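Local coordinates for beta-hydroxyacid dehydrogenase, 3-hydroxyisobutyrate dehydrogenase (Saccharomonospora xinjiangensis XJ-54, PDB 6GRL), which is an S-selective imine reductase linked to reductive amination, and probably binds NADP as an oxidoreductase of the HIBADH-related family, at residues L18-P22 and R42-T46; D133-M137 and A182-F186; L150-G154 and D178-A182; F200-L204 and F217-V221. All coordinates share one frame; numbering follows the deposited sequence. Where two conformers were deposited one is given.

Contact 1: residues L18-P22 and R42-T46; sequences LAADP and RGHRT
With CG of His-44 anti to its own carbonyl carbon (chi1 -61°), the imidazole turns one face to Ala-20 and its ND1 edge to Asp-21 O. There His-44 ND1 donates to Asp-21 O over 2.7 Å; the acceptor lies almost in the ring plane and the N-H...O angle is 161°, while the donor meets a lone pair in the carbonyl plane. Ala-20 CB stands 3.7 Å from the centroid of the His-44 ring, a CH-pi contact shifted toward the rim. The far nitrogen, NE2, bonds to Glu-168, so both ring nitrogens are engaged and the rotation of the ring is fixed. Arg-45 takes the other course in the conformer described, one of two: CG is anti to the backbone N (chi1 177°), and a bend at chi3 lays the guanidinium obliquely against Pro-22. This placement is less certain; it puts Arg-45 NH2, also bonded to Ala-76 O, 3.4 Å from Pro-22 CB. A water ties Ala-20 O to Arg-45 N, accepting from that amide over 2.8 Å. Leu-18 CD1 touches Gly-43 O at 3.5 Å. Gly-43, at positive phi, is the C-prime residue of the Schellman motif that ends helix 30-41. Strand 23-26, helix 30-41 and strand 46-49 form the first beta-alpha-beta unit of the Rossmann-type domain; at the surface, the loop before it packs on the turn between its helix and second strand.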
loop_
_atom_site.group_PDB
_atom_site.type_symbol
_atom_site.label_atom_id
_atom_site.label_comp_id
_atom_site.label_asym_id
_atom_site.label_seq_id
_atom_site.Cartn_x
_atom_site.Cartn_y
_atom_site.Cartn_z
ATOM N N LEU A 18 -0.648 27.514 20.718
ATOM C CA LEU A 18 0.320 26.503 20.320
ATOM C C LEU A 18 0.608 26.613 18.827
ATOM O O LEU A 18 -0.284 26.926 18.032
ATOM C CB LEU A 18 -0.188 25.098 20.654
ATOM C CG LEU A 18 -0.282 24.783 22.149
ATOM C CD1 LEU A 18 -1.335 23.714 22.437
ATOM C CD2 LEU A 18 1.079 24.373 22.689
ATOM N N ALA A 19 1.858 26.342 18.455
ATOM C CA ALA A 19 2.298 26.439 17.069
ATOM C C ALA A 19 1.868 25.253 16.216
ATOM O O ALA A 19 2.124 25.259 15.008
ATOM C CB ALA A 19 3.819 26.583 17.015
ATOM N N ALA A 20 1.238 24.240 16.806
ATOM C CA ALA A 20 0.722 23.108 16.051
ATOM C C ALA A 20 -0.717 23.377 15.634
ATOM O O ALA A 20 -1.504 23.936 16.402
ATOM C CB ALA A 20 0.798 21.823 16.878
ATOM N N ASP A 21 -1.054 22.976 14.414
ATOM C CA ASP A 21 -2.386 23.237 13.895
ATOM C C ASP A 21 -3.406 22.312 14.554
ATOM O O ASP A 21 -3.096 21.150 14.841
ATOM C CB ASP A 21 -2.416 23.040 12.380
ATOM C CG ASP A 21 -1.439 23.942 11.655
ATOM O OD1 ASP A 21 -0.628 23.423 10.859
ATOM O OD2 ASP A 21 -1.479 25.168 11.881
ATOM N N PRO A 22 -4.624 22.790 14.807
ATOM C CA PRO A 22 -5.684 21.889 15.278
ATOM C C PRO A 22 -5.952 20.791 14.261
ATOM O O PRO A 22 -5.871 21.007 13.050
ATOM C CB PRO A 22 -6.896 22.816 15.438
ATOM C CG PRO A 22 -6.304 24.183 15.612
ATOM C CD PRO A 22 -5.071 24.193 14.756
ATOM N N ARG A 42 2.151 15.467 19.875
ATOM C CA ARG A 42 2.896 16.508 19.180
ATOM C C ARG A 42 2.356 17.906 19.459
ATOM O O ARG A 42 2.787 18.864 18.808
ATOM C CB ARG A 42 2.897 16.240 17.672
ATOM C CG ARG A 42 3.738 15.043 17.252
ATOM C CD ARG A 42 5.153 15.130 17.806
ATOM N NE ARG A 42 6.019 15.962 16.975
ATOM C CZ ARG A 42 6.688 15.520 15.915
ATOM N NH1 ARG A 42 6.594 14.249 15.549
ATOM N NH2 ARG A 42 7.453 16.350 15.219
ATOM N N GLY A 43 1.427 18.043 20.402
ATOM C CA GLY A 43 0.918 19.340 20.794
ATOM C C GLY A 43 -0.272 19.849 20.012
ATOM O O GLY A 43 -0.737 20.963 20.285
ATOM N N HIS A 44 -0.783 19.080 19.055
ATOM C CA HIS A 44 -1.946 19.521 18.298
ATOM C C HIS A 44 -3.194 19.510 19.169
ATOM O O HIS A 44 -3.434 18.563 19.924
ATOM C CB HIS A 44 -2.180 18.616 17.088
ATOM C CG HIS A 44 -1.053 18.598 16.107
ATOM N ND1 HIS A 44 -0.962 19.493 15.063
ATOM C CD2 HIS A 44 0.022 17.782 16.000
ATOM C CE1 HIS A 44 0.126 19.235 14.360
ATOM N NE2 HIS A 44 0.742 18.202 14.907
ATOM N N ARG A 45 -3.985 20.574 19.071
ATOM C CA ARG A 45 -5.328 20.575 19.648
ATOM C C ARG A 45 -6.161 19.576 18.859
ATOM O O ARG A 45 -6.668 19.884 17.779
ATOM C CB ARG A 45 -5.939 21.971 19.603
ATOM C CG ARG A 45 -7.364 22.034 20.130
ATOM C CD ARG A 45 -7.865 23.467 20.213
ATOM N NE ARG A 45 -8.149 24.028 18.894
ATOM C CZ ARG A 45 -9.282 23.838 18.225
ATOM N NH1 ARG A 45 -10.248 23.097 18.749
ATOM N NH2 ARG A 45 -9.448 24.390 17.030
ATOM N N THR A 46 -6.289 18.365 19.391
ATOM C CA THR A 46 -6.866 17.243 18.664
ATOM C C THR A 46 -8.295 16.980 19.114
ATOM O O THR A 46 -8.558 16.820 20.311
ATOM C CB THR A 46 -6.007 15.993 18.861
ATOM O OG1 THR A 46 -4.648 16.297 18.522
ATOM C CG2 THR A 46 -6.501 14.851 17.986
HETATM O O HOH W 1 -3.352 23.027 17.858
#

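Contact 2: residues D133-M137 and A182-F186; sequences DGKIM and AAVEF
Lys-135 and Phe-186 meet through their CB atoms, 3.9 Å apart, and the aliphatic part of the lysine then runs along the start of the helix. Its CG is anti to the carbonyl carbon (chi1 -64°), and bends at chi2 and chi4 fold the chain back toward Asp-133. On the way Lys-135 CG passes 3.5 Å from Ala-182 O, and Lys-135 CE lies 4.1 Å from Ala-183 CB. Lys-135 NZ reaches Asp-133 OD1 at 2.7 Å, a salt bridge that comes in on the syn side of the carboxylate, tilted out of its plane. NZ also donates to Gly-134 O from above that carbonyl's plane and to Thr-110 O, so three oxygens grip the ammonium of a buried side chain. Strand 130-137 belongs to the mixed sheet of the Rossmann-type domain, whereas residues 182-186 open the long helix 181-209 of the C-terminal region; the two segments run nearly parallel, 24° apart, with axes 7.8 Å from each other. Cutting Lys-135 back to an alanine is likely to leave the Asp-133 carboxylate without its charge partner and open a gap beneath Ala-182 and Ala-183. Asp-133 OD1 has a further link, a water that donates to it and accepts from Ala-183 N, while OD2 bonds to Tyr-131. Phe-186, CG anti to its backbone N (chi1 -174°), extends its ring past the lysine so that Phe-186 CE1 comes 3.5 Å from Ile-136 O. The twice-bent Met-137 runs antiparallel to the phenylalanine side chain, Met-137 CE lying 4.2 Å from Phe-186 CE1.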
loop_
_atom_site.group_PDB
_atom_site.type_symbol
_atom_site.label_atom_id
_atom_site.label_comp_id
_atom_site.label_asym_id
_atom_site.label_seq_id
_atom_site.Cartn_x
_atom_site.Cartn_y
_atom_site.Cartn_z
ATOM N N ASP A 133 -5.335 11.523 -0.331
ATOM C CA ASP A 133 -5.560 10.120 -0.022
ATOM C C ASP A 133 -4.254 9.505 0.455
ATOM O O ASP A 133 -3.214 9.664 -0.195
ATOM C CB ASP A 133 -6.094 9.360 -1.235
ATOM C CG ASP A 133 -6.795 8.078 -0.845
ATOM O OD1 ASP A 133 -6.194 6.992 -0.997
ATOM O OD2 ASP A 133 -7.946 8.158 -0.369
ATOM N N GLY A 134 -4.311 8.817 1.587
ATOM C CA GLY A 134 -3.133 8.194 2.154
ATOM C C GLY A 134 -3.362 6.725 2.445
ATOM O O GLY A 134 -4.474 6.295 2.746
ATOM N N LYS A 135 -2.279 5.958 2.349
ATOM C CA LYS A 135 -2.292 4.535 2.665
ATOM C C LYS A 135 -1.117 4.224 3.578
ATOM O O LYS A 135 0.008 4.665 3.319
ATOM C CB LYS A 135 -2.235 3.683 1.391
ATOM C CG LYS A 135 -3.448 3.863 0.485
ATOM C CD LYS A 135 -4.704 3.274 1.115
ATOM C CE LYS A 135 -5.959 3.677 0.353
ATOM N NZ LYS A 135 -6.468 5.019 0.764
ATOM N N ILE A 136 -1.379 3.462 4.637
ATOM C CA ILE A 136 -0.418 3.237 5.713
ATOM C C ILE A 136 0.181 1.845 5.581
ATOM O O ILE A 136 -0.545 0.858 5.404
ATOM C CB ILE A 136 -1.078 3.416 7.091
ATOM C CG1 ILE A 136 -1.641 4.831 7.234
ATOM C CG2 ILE A 136 -0.084 3.113 8.205
ATOM C CD1 ILE A 136 -2.550 5.005 8.432
ATOM N N MET A 137 1.506 1.765 5.674
ATOM C CA MET A 137 2.228 0.501 5.780
ATOM C C MET A 137 2.819 0.427 7.182
ATOM O O MET A 137 3.689 1.230 7.537
ATOM C CB MET A 137 3.318 0.393 4.717
ATOM C CG MET A 137 2.910 0.903 3.348
ATOM S SD MET A 137 3.480 -0.171 2.016
ATOM C CE MET A 137 2.533 -1.654 2.352
ATOM N N ALA A 182 -2.120 6.540 -4.524
ATOM C CA ALA A 182 -1.722 5.891 -3.279
ATOM C C ALA A 182 -2.418 4.546 -3.122
ATOM O O ALA A 182 -1.816 3.575 -2.646
ATOM C CB ALA A 182 -2.023 6.798 -2.085
ATOM N N ALA A 183 -3.687 4.469 -3.531
ATOM C CA ALA A 183 -4.404 3.199 -3.498
ATOM C C ALA A 183 -3.831 2.217 -4.512
ATOM O O ALA A 183 -3.770 1.011 -4.248
ATOM C CB ALA A 183 -5.892 3.432 -3.755
ATOM N N VAL A 184 -3.414 2.713 -5.681
ATOM C CA VAL A 184 -2.752 1.857 -6.663
ATOM C C VAL A 184 -1.468 1.285 -6.079
ATOM O O VAL A 184 -1.199 0.082 -6.180
ATOM C CB VAL A 184 -2.472 2.637 -7.961
ATOM C CG1 VAL A 184 -1.614 1.804 -8.905
ATOM C CG2 VAL A 184 -3.767 3.030 -8.634
ATOM N N GLU A 185 -0.656 2.145 -5.460
ATOM C CA GLU A 185 0.600 1.701 -4.866
ATOM C C GLU A 185 0.360 0.628 -3.811
ATOM O O GLU A 185 1.045 -0.401 -3.787
ATOM C CB GLU A 185 1.338 2.897 -4.261
ATOM C CG GLU A 185 2.717 2.578 -3.710
ATOM C CD GLU A 185 3.776 2.513 -4.791
ATOM O OE1 GLU A 185 3.549 3.075 -5.883
ATOM O OE2 GLU A 185 4.841 1.909 -4.542
ATOM N N PHE A 186 -0.621 0.851 -2.936
ATOM C CA PHE A 186 -0.885 -0.092 -1.854
ATOM C C PHE A 186 -1.332 -1.445 -2.396
ATOM O O PHE A 186 -0.767 -2.485 -2.042
ATOM C CB PHE A 186 -1.936 0.483 -0.904
ATOM C CG PHE A 186 -2.172 -0.354 0.322
ATOM C CD1 PHE A 186 -1.380 -0.197 1.446
ATOM C CD2 PHE A 186 -3.188 -1.297 0.349
ATOM C CE1 PHE A 186 -1.595 -0.965 2.578
ATOM C CE2 PHE A 186 -3.406 -2.069 1.475
ATOM C CZ PHE A 186 -2.609 -1.902 2.591
HETATM O O HOH W 2 -5.336 6.688 -3.417
#

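Contact 3: residues L150-G154 and D178-A182; sequences LSFSG and DAGLA
Ser-153 directs its hydroxyl into the turn that begins the long helix, where OG works in both directions. Ser-153 OG donates to Ala-179 O over 2.8 Å, approaching from well above the carbonyl plane, and accepts from Ala-182 N over 2.9 Å with an N-H...O angle of 158°. With chi1 at 48°, OG sits between the backbone N and the carbonyl carbon of its own residue, which points it at Ala-179 O and Ala-182 N while Ser-153 CB rests 3.2 Å from Asp-178 O. The methyl of Ala-182 points back at the strand, its CB 3.5 Å from Ser-151 O, and Leu-181 CB packs beside Ser-153 CB at 3.8 Å. Without the hydroxyl of Ser-153, as in an alanine here, Ala-179 O and Ala-182 N would probably lose this shared partner and the first turn could shift against the strand. Asp-178 holds the turn from its other end: OD1 accepts from Gly-180 N as a capping bond, met from above the carboxylate plane, and is also salt-bridged to Arg-118. The contact is buried. Strand 149-154 lies between strands 130-137 and 171-174 in the sheet, and the type I turn of Asp-178 to Leu-181 leads from beside Gly-154 into helix 181-209.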
loop_
_atom_site.group_PDB
_atom_site.type_symbol
_atom_site.label_atom_id
_atom_site.label_comp_id
_atom_site.label_asym_id
_atom_site.label_seq_id
_atom_site.Cartn_x
_atom_site.Cartn_y
_atom_site.Cartn_z
ATOM N N LEU A 150 3.887 5.986 4.930
ATOM C CA LEU A 150 2.617 6.449 4.389
ATOM C C LEU A 150 2.816 6.920 2.958
ATOM O O LEU A 150 3.770 7.647 2.667
ATOM C CB LEU A 150 2.031 7.582 5.242
ATOM C CG LEU A 150 1.658 7.261 6.693
ATOM C CD1 LEU A 150 2.823 7.544 7.632
ATOM C CD2 LEU A 150 0.424 8.047 7.114
ATOM N N SER A 151 1.919 6.502 2.071
ATOM C CA SER A 151 1.903 6.943 0.683
ATOM C C SER A 151 0.728 7.885 0.475
ATOM O O SER A 151 -0.381 7.616 0.943
ATOM C CB SER A 151 1.793 5.753 -0.274
ATOM O OG SER A 151 2.919 4.899 -0.172
ATOM N N PHE A 152 0.966 8.991 -0.231
ATOM C CA PHE A 152 -0.060 10.002 -0.437
ATOM C C PHE A 152 -0.204 10.334 -1.915
ATOM O O PHE A 152 0.758 10.271 -2.685
ATOM C CB PHE A 152 0.246 11.286 0.345
ATOM C CG PHE A 152 0.065 11.145 1.826
ATOM C CD1 PHE A 152 -1.184 11.297 2.402
ATOM C CD2 PHE A 152 1.143 10.850 2.640
ATOM C CE1 PHE A 152 -1.354 11.163 3.765
ATOM C CE2 PHE A 152 0.981 10.715 4.004
ATOM C CZ PHE A 152 -0.269 10.871 4.567
ATOM N N SER A 153 -1.428 10.690 -2.299
ATOM C CA SER A 153 -1.711 11.174 -3.640
ATOM C C SER A 153 -2.819 12.213 -3.557
ATOM O O SER A 153 -3.606 12.240 -2.606
ATOM C CB SER A 153 -2.098 10.030 -4.586
ATOM O OG SER A 153 -3.074 9.182 -4.007
ATOM N N GLY A 154 -2.865 13.078 -4.564
ATOM C CA GLY A 154 -3.794 14.184 -4.610
ATOM C C GLY A 154 -3.070 15.456 -4.987
ATOM O O GLY A 154 -1.970 15.422 -5.549
ATOM N N ASP A 178 -3.006 12.399 -9.360
ATOM C CA ASP A 178 -4.117 11.457 -9.403
ATOM C C ASP A 178 -4.412 10.945 -8.000
ATOM O O ASP A 178 -3.579 10.267 -7.391
ATOM C CB ASP A 178 -3.776 10.303 -10.350
ATOM C CG ASP A 178 -4.899 9.283 -10.486
ATOM O OD1 ASP A 178 -5.974 9.455 -9.873
ATOM O OD2 ASP A 178 -4.698 8.292 -11.219
ATOM N N ALA A 179 -5.601 11.273 -7.492
ATOM C CA ALA A 179 -5.943 10.951 -6.112
ATOM C C ALA A 179 -5.918 9.455 -5.831
ATOM O O ALA A 179 -5.762 9.061 -4.670
ATOM C CB ALA A 179 -7.320 11.518 -5.764
ATOM N N GLY A 180 -6.056 8.618 -6.853
ATOM C CA GLY A 180 -6.047 7.184 -6.659
ATOM C C GLY A 180 -4.689 6.520 -6.653
ATOM O O GLY A 180 -4.619 5.297 -6.489
ATOM N N LEU A 181 -3.601 7.280 -6.806
ATOM C CA LEU A 181 -2.286 6.663 -6.971
ATOM C C LEU A 181 -1.798 5.986 -5.696
ATOM O O LEU A 181 -1.110 4.961 -5.772
ATOM C CB LEU A 181 -1.270 7.704 -7.437
ATOM C CG LEU A 181 -1.363 8.087 -8.914
ATOM C CD1 LEU A 181 -0.393 9.210 -9.246
ATOM C CD2 LEU A 181 -1.117 6.877 -9.800
ATOM N N ALA A 182 -2.120 6.540 -4.524
ATOM C CA ALA A 182 -1.722 5.891 -3.279
ATOM C C ALA A 182 -2.418 4.546 -3.122
ATOM O O ALA A 182 -1.816 3.575 -2.646
ATOM C CB ALA A 182 -2.023 6.798 -2.085
#

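Contact 4: residues F200-L204 and F217-V221; sequences FLHTL and FAERV
The Phe-200 ring carries Leu-204 CG of its own helix over one face, toward the rim, and receives Ala-218 CB at its edge, in the ring plane, 3.6 Å from Phe-200 CZ. The Phe-217 ring is built in similarly from the other helix: Val-221 CG2, one turn on, lies over one face, while Thr-203 CG2 and Leu-204 CD2 come up to the edge in plane, as does Arg-220 NH1 from the same helix as the ring. Leu-204 CD2 stands 3.6 Å from Phe-217 CD2. Thr-203 CG2 is 3.7 Å from Phe-217 CE2, the two side chains meeting at about a right angle. Both phenylalanines have CG anti to the backbone N (chi1 167° for Phe-200 and 175° for Phe-217), which carries each ring toward the other helix. Val-221 CG1 adds an oblique touch, 4.0 Å from Phe-200 CD1. The threonine keeps OG1 for Gly-199 O in its own helix. The axes of segments 200-204 and 217-221 are 11.1 Å apart at closest, and the phenylalanines span much of that distance in apolar contacts. The segments, crossing at 137°, join the C-terminal half of helix 181-209 to helix 214-225 at the surface of the helical C-terminal domain.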
loop_
_atom_site.group_PDB
_atom_site.type_symbol
_atom_site.label_atom_id
_atom_site.label_comp_id
_atom_site.label_asym_id
_atom_site.label_seq_id
_atom_site.Cartn_x
_atom_site.Cartn_y
_atom_site.Cartn_z
ATOM N N PHE A 200 5.825 -19.202 -2.698
ATOM C CA PHE A 200 6.596 -19.778 -1.602
ATOM C C PHE A 200 5.955 -21.066 -1.098
ATOM O O PHE A 200 6.639 -22.076 -0.896
ATOM C CB PHE A 200 6.726 -18.744 -0.481
ATOM C CG PHE A 200 7.232 -19.300 0.818
ATOM C CD1 PHE A 200 8.528 -19.776 0.928
ATOM C CD2 PHE A 200 6.417 -19.319 1.938
ATOM C CE1 PHE A 200 8.997 -20.278 2.129
ATOM C CE2 PHE A 200 6.880 -19.818 3.141
ATOM C CZ PHE A 200 8.172 -20.298 3.236
ATOM N N LEU A 201 4.632 -21.053 -0.903
ATOM C CA LEU A 201 3.946 -22.247 -0.418
ATOM C C LEU A 201 4.062 -23.396 -1.413
ATOM O O LEU A 201 4.333 -24.538 -1.023
ATOM C CB LEU A 201 2.477 -21.936 -0.134
ATOM C CG LEU A 201 2.175 -21.040 1.068
ATOM C CD1 LEU A 201 0.689 -21.079 1.389
ATOM C CD2 LEU A 201 3.004 -21.448 2.277
ATOM N N HIS A 202 3.854 -23.117 -2.702
ATOM C CA HIS A 202 3.985 -24.167 -3.707
ATOM C C HIS A 202 5.406 -24.713 -3.768
ATOM O O HIS A 202 5.600 -25.909 -4.008
ATOM C CB HIS A 202 3.554 -23.643 -5.078
ATOM C CG HIS A 202 2.096 -23.317 -5.168
ATOM N ND1 HIS A 202 1.112 -24.176 -4.725
ATOM C CD2 HIS A 202 1.453 -22.229 -5.655
ATOM C CE1 HIS A 202 -0.073 -23.629 -4.930
ATOM N NE2 HIS A 202 0.107 -22.448 -5.494
ATOM N N THR A 203 6.407 -23.857 -3.549
ATOM C CA THR A 203 7.786 -24.334 -3.498
ATOM C C THR A 203 7.998 -25.264 -2.309
ATOM O O THR A 203 8.710 -26.271 -2.418
ATOM C CB THR A 203 8.748 -23.147 -3.433
ATOM O OG1 THR A 203 8.485 -22.260 -4.527
ATOM C CG2 THR A 203 10.192 -23.620 -3.511
ATOM N N LEU A 204 7.384 -24.945 -1.168
ATOM C CA LEU A 204 7.445 -25.845 -0.020
ATOM C C LEU A 204 6.798 -27.185 -0.343
ATOM O O LEU A 204 7.253 -28.233 0.132
ATOM C CB LEU A 204 6.765 -25.205 1.190
ATOM C CG LEU A 204 7.381 -23.923 1.752
ATOM C CD1 LEU A 204 6.575 -23.435 2.942
ATOM C CD2 LEU A 204 8.832 -24.141 2.141
ATOM N N PHE A 217 14.251 -25.322 5.067
ATOM C CA PHE A 217 14.261 -24.879 3.676
ATOM C C PHE A 217 13.685 -23.476 3.540
ATOM O O PHE A 217 14.153 -22.686 2.713
ATOM C CB PHE A 217 13.486 -25.865 2.802
ATOM C CG PHE A 217 13.337 -25.420 1.374
ATOM C CD1 PHE A 217 14.406 -25.499 0.496
ATOM C CD2 PHE A 217 12.130 -24.923 0.911
ATOM C CE1 PHE A 217 14.274 -25.090 -0.816
ATOM C CE2 PHE A 217 11.990 -24.515 -0.402
ATOM C CZ PHE A 217 13.065 -24.596 -1.266
ATOM N N ALA A 218 12.667 -23.151 4.342
ATOM C CA ALA A 218 12.083 -21.814 4.291
ATOM C C ALA A 218 13.107 -20.753 4.672
ATOM O O ALA A 218 13.130 -19.664 4.084
ATOM C CB ALA A 218 10.863 -21.738 5.209
ATOM N N GLU A 219 13.965 -21.051 5.649
ATOM C CA GLU A 219 15.014 -20.106 6.017
ATOM C C GLU A 219 16.040 -19.950 4.902
ATOM O O GLU A 219 16.596 -18.860 4.721
ATOM C CB GLU A 219 15.693 -20.549 7.312
ATOM C CG GLU A 219 16.554 -19.476 7.954
ATOM C CD GLU A 219 16.978 -19.834 9.364
ATOM O OE1 GLU A 219 16.669 -20.957 9.812
ATOM O OE2 GLU A 219 17.616 -18.988 10.025
ATOM N N ARG A 220 16.304 -21.019 4.148
ATOM C CA ARG A 220 17.201 -20.902 3.003
ATOM C C ARG A 220 16.556 -20.111 1.873
ATOM O O ARG A 220 17.250 -19.377 1.159
ATOM C CB ARG A 220 17.624 -22.292 2.524
ATOM C CG ARG A 220 18.469 -23.053 3.536
ATOM C CD ARG A 220 19.179 -24.244 2.911
ATOM N NE ARG A 220 18.244 -25.245 2.406
ATOM C CZ ARG A 220 17.667 -26.177 3.156
ATOM N NH1 ARG A 220 16.831 -27.048 2.606
ATOM N NH2 ARG A 220 17.921 -26.240 4.456
ATOM N N VAL A 221 15.239 -20.240 1.699
ATOM C CA VAL A 221 14.526 -19.407 0.733
ATOM C C VAL A 221 14.631 -17.939 1.122
ATOM O O VAL A 221 14.792 -17.063 0.262
ATOM C CB VAL A 221 13.058 -19.858 0.619
ATOM C CG1 VAL A 221 12.252 -18.864 -0.206
ATOM C CG2 VAL A 221 12.981 -21.241 0.006
#

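From the N terminus, contact 1 closes first, bringing residues 18-22 against 42-46 and enclosing strand 23-26 and helix 30-41 at one side of the nucleotide-binding-type domain. Contacts 2 and 3 come later and are nested: 150-154 with 178-182 lies inside the span from 133-137 to 182-186, and the two share Ala-182. Their strands are neighbours in the sheet, and their centres are about 6 Å apart, so together they fasten the start of helix 181-209 to it. That helix continues to contact 4, a short closure with helix 214-225. The centres of contacts 2 and 4 are about 29 Å apart. Contacts 1 and 4 lie on opposite sides of the chain's centre, about 48 Å between centres.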